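Local coordinates for protein putative trimethylamine methyltransferase (Rhizobium meliloti, PDB 4YYC) that probably acts as a methyltransferase, as a member of the trimethylamine methyltransferase family, at residues 406-411 / 487-492. Residues are numbered along the deposited sequence; the frame is centred on the assembly and turned at random.
Sequences KFMIDQ and ALARSW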
ATOM      1  N   LYS A 406      -5.141  15.524   8.498  1.00 13.77           N
ATOM      2  CA  LYS A 406      -5.041  14.504   7.476  1.00 13.93           C
ATOM      3  C   LYS A 406      -4.208  14.978   6.274  1.00 13.64           C
ATOM      4  O   LYS A 406      -3.410  14.220   5.729  1.00 13.33           O
ATOM      5  CB  LYS A 406      -6.417  14.085   7.039  1.00 14.96           C
ATOM      6  CG  LYS A 406      -6.507  13.112   5.880  1.00 15.95           C
ATOM      7  CD  LYS A 406      -6.073  11.774   6.253  1.00 16.10           C
ATOM      8  CE  LYS A 406      -6.619  10.576   5.392  1.00 15.83           C
ATOM      9  NZ  LYS A 406      -6.703  10.909   3.915  1.00 16.06           N
ATOM     10  N   PHE A 407      -4.376  16.224   5.869  1.00 12.97           N
ATOM     11  CA  PHE A 407      -3.581  16.754   4.785  1.00 13.25           C
ATOM     12  C   PHE A 407      -2.089  16.613   5.076  1.00 13.43           C
ATOM     13  O   PHE A 407      -1.313  16.204   4.224  1.00 13.31           O
ATOM     14  CB  PHE A 407      -3.936  18.237   4.553  1.00 13.66           C
ATOM     15  CG  PHE A 407      -3.196  18.841   3.411  1.00 13.89           C
ATOM     16  CD1 PHE A 407      -1.879  19.330   3.570  1.00 14.60           C
ATOM     17  CD2 PHE A 407      -3.802  18.928   2.163  1.00 14.15           C
ATOM     18  CE1 PHE A 407      -1.197  19.876   2.491  1.00 15.08           C
ATOM     19  CE2 PHE A 407      -3.106  19.523   1.092  1.00 14.83           C
ATOM     20  CZ  PHE A 407      -1.819  19.959   1.257  1.00 14.84           C
HETATM   21  N   MSE A 408      -1.684  16.955   6.300  1.00 13.56           N
HETATM   22  CA  MSE A 408      -0.248  16.889   6.660  1.00 14.29           C
HETATM   23  C   MSE A 408       0.281  15.477   6.651  1.00 13.87           C
HETATM   24  O   MSE A 408       1.398  15.213   6.188  1.00 13.61           O
HETATM   25  CB  MSE A 408      -0.014  17.557   8.014  1.00 15.13           C
HETATM   26  CG  MSE A 408      -0.413  19.036   8.060  1.00 16.02           C
HETATM   27 SE   MSE A 408       0.572  20.115   6.764  1.00 17.76          SE
HETATM   28  CE  MSE A 408       2.352  19.781   7.488  1.00 18.56           C
ATOM     29  N   ILE A 409      -0.520  14.545   7.147  1.00 13.34           N
ATOM     30  CA  ILE A 409      -0.099  13.127   7.186  1.00 13.25           C
ATOM     31  C   ILE A 409       0.009  12.587   5.754  1.00 13.00           C
ATOM     32  O   ILE A 409       0.999  11.937   5.370  1.00 12.89           O
ATOM     33  CB  ILE A 409      -1.103  12.269   7.990  1.00 13.00           C
ATOM     34  CG1 ILE A 409      -1.110  12.702   9.462  1.00 13.13           C
ATOM     35  CG2 ILE A 409      -0.820  10.751   7.817  1.00 13.28           C
ATOM     36  CD1 ILE A 409      -2.307  12.159  10.234  1.00 13.14           C
ATOM     37  N   ASP A 410      -0.980  12.922   4.935  1.00 12.79           N
ATOM     38  CA  ASP A 410      -1.001  12.430   3.569  1.00 13.01           C
ATOM     39  C   ASP A 410       0.142  13.022   2.740  1.00 13.14           C
ATOM     40  O   ASP A 410       0.763  12.314   1.934  1.00 12.99           O
ATOM     41  CB  ASP A 410      -2.316  12.790   2.859  1.00 13.14           C
ATOM     42  CG  ASP A 410      -3.541  12.088   3.405  1.00 13.75           C
ATOM     43  OD1 ASP A 410      -3.413  10.974   3.957  1.00 15.08           O
ATOM     44  OD2 ASP A 410      -4.700  12.609   3.160  1.00 14.60           O
ATOM     45  N   GLN A 411       0.390  14.307   2.870  1.00 13.06           N
ATOM     46  CA  GLN A 411       1.450  14.910   2.051  1.00 13.68           C
ATOM     47  C   GLN A 411       2.830  14.319   2.337  1.00 14.05           C
ATOM     48  O   GLN A 411       3.705  14.284   1.449  1.00 14.01           O
ATOM     49  CB  GLN A 411       1.421  16.456   2.090  1.00 14.28           C
ATOM     50  CG  GLN A 411       1.767  17.098   3.390  1.00 14.78           C
ATOM     51  CD  GLN A 411       3.235  17.172   3.686  1.00 15.36           C
ATOM     52  OE1 GLN A 411       4.041  17.511   2.829  1.00 16.09           O
ATOM     53  NE2 GLN A 411       3.610  16.826   4.903  1.00 16.35           N
ATOM     54  N   ALA A 487       0.624  20.485  14.892  1.00 16.30           N
ATOM     55  CA  ALA A 487       1.684  21.424  15.195  1.00 17.32           C
ATOM     56  C   ALA A 487       2.455  21.853  13.957  1.00 17.34           C
ATOM     57  O   ALA A 487       2.777  23.036  13.795  1.00 17.86           O
ATOM     58  CB  ALA A 487       2.646  20.838  16.199  1.00 17.88           C
ATOM     59  N   LEU A 488       2.660  20.904  13.047  1.00 16.57           N
ATOM     60  CA  LEU A 488       3.411  21.171  11.855  1.00 16.92           C
ATOM     61  C   LEU A 488       2.607  22.100  10.913  1.00 16.51           C
ATOM     62  O   LEU A 488       3.180  23.037  10.330  1.00 17.26           O
ATOM     63  CB  LEU A 488       3.827  19.884  11.144  1.00 17.43           C
ATOM     64  CG  LEU A 488       4.886  20.139  10.070  1.00 18.89           C
ATOM     65  CD1 LEU A 488       6.169  20.747  10.611  1.00 20.20           C
ATOM     66  CD2 LEU A 488       5.175  18.847   9.358  1.00 19.38           C
ATOM     67  N   ALA A 489       1.312  21.832  10.768  1.00 15.74           N
ATOM     68  CA  ALA A 489       0.437  22.706   9.962  1.00 15.81           C
ATOM     69  C   ALA A 489       0.483  24.131  10.522  1.00 17.06           C
ATOM     70  O   ALA A 489       0.581  25.090   9.751  1.00 16.81           O
ATOM     71  CB  ALA A 489      -0.985  22.214   9.953  1.00 15.62           C
ATOM     72  N   ARG A 490       0.395  24.241  11.840  1.00 17.40           N
ATOM     73  CA  ARG A 490       0.419  25.597  12.462  1.00 18.92           C
ATOM     74  C   ARG A 490       1.745  26.315  12.166  1.00 19.85           C
ATOM     75  O   ARG A 490       1.768  27.515  11.857  1.00 20.36           O
ATOM     76  CB  ARG A 490       0.165  25.490  13.959  1.00 19.82           C
ATOM     77  CG  ARG A 490      -1.271  25.123  14.307  1.00 20.49           C
ATOM     78  CD  ARG A 490      -1.446  24.997  15.790  1.00 22.30           C
ATOM     79  NE  ARG A 490      -2.781  24.595  16.209  1.00 23.64           N
ATOM     80  CZ  ARG A 490      -3.807  25.401  16.450  1.00 25.68           C
ATOM     81  NH1 ARG A 490      -3.723  26.723  16.285  1.00 28.06           N
ATOM     82  NH2 ARG A 490      -4.949  24.897  16.901  1.00 26.83           N
ATOM     83  N   SER A 491       2.837  25.572  12.254  1.00 19.56           N
ATOM     84  CA  SER A 491       4.146  26.087  12.019  1.00 20.73           C
ATOM     85  C   SER A 491       4.307  26.526  10.573  1.00 20.22           C
ATOM     86  O   SER A 491       4.811  27.620  10.300  1.00 20.74           O
ATOM     87  CB  SER A 491       5.209  25.049  12.354  1.00 21.64           C
ATOM     88  OG  SER A 491       6.479  25.671  12.262  1.00 24.09           O
ATOM     89  N   TRP A 492       3.870  25.669   9.650  1.00 18.73           N
ATOM     90  CA  TRP A 492       3.932  26.021   8.236  1.00 18.67           C
ATOM     91  C   TRP A 492       3.136  27.293   7.940  1.00 18.94           C
ATOM     92  O   TRP A 492       3.610  28.183   7.209  1.00 19.77           O
ATOM     93  CB  TRP A 492       3.423  24.888   7.360  1.00 17.81           C
ATOM     94  CG  TRP A 492       4.346  23.749   7.146  1.00 17.70           C
ATOM     95  CD1 TRP A 492       5.455  23.415   7.863  1.00 18.45           C
ATOM     96  CD2 TRP A 492       4.193  22.740   6.144  1.00 17.48           C
ATOM     97  NE1 TRP A 492       5.994  22.231   7.370  1.00 18.66           N
ATOM     98  CE2 TRP A 492       5.241  21.820   6.302  1.00 17.67           C
ATOM     99  CE3 TRP A 492       3.269  22.539   5.101  1.00 17.15           C
ATOM    100  CZ2 TRP A 492       5.395  20.712   5.460  1.00 17.79           C
ATOM    101  CZ3 TRP A 492       3.415  21.439   4.292  1.00 17.00           C
ATOM    102  CH2 TRP A 492       4.474  20.553   4.472  1.00 17.48           C
TER
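A Met-aromatic contact joins two helices that run nearly perpendicular (93° between their directions): selenomethionine Met-408 of 406-411 lays its methyl group on the indole of Trp-492 in 487-492. Met-408 CE stands 3.5 Å from the centroid of the Trp-492 six-membered ring. It sits only 1° off the ring normal, a CH-pi contact over the centre of the face. Met-408 SE lies over the same face but farther off, 4.3 Å from the centroid of the Trp-492 six-membered ring and displaced toward the CE3–CZ3 side. The Met-408 chain bends at both chi2 and chi3, and the second bend turns CE in over the ring. Leu-488, one turn before Trp-492, brings CD2 to 3.5 Å from Met-408 CE, touching the methyl group from the flank, roughly at a right angle to the direction of the indole face. Nearer the backbone, Met-408 CG rests on Ala-489 CB at 3.7 Å, where the two main chains come nearest. This is packing between helix 404-420 and helix 481-495, in a chain consistent with the TIM-barrel fold of MttB-type methyltransferases; Leu-167 and Met-170 of helix 158-170 also touch the indole. Gln-411 meets the ring edge instead, OE1 lying 3.5 Å from Trp-492 CH2 near the ring plane, with the amide turned 74° from the indole. The rotation of that amide is fixed by its own helix, since Gln-411 NE2 donates to Met-408 O (3.0 Å) on a lone pair in the carbonyl plane. An alanine in place of Trp-492 would probably open a gap beneath the Met-408 methyl group and leave its selenium end freer to turn. Pro-37 also packs against Trp-492.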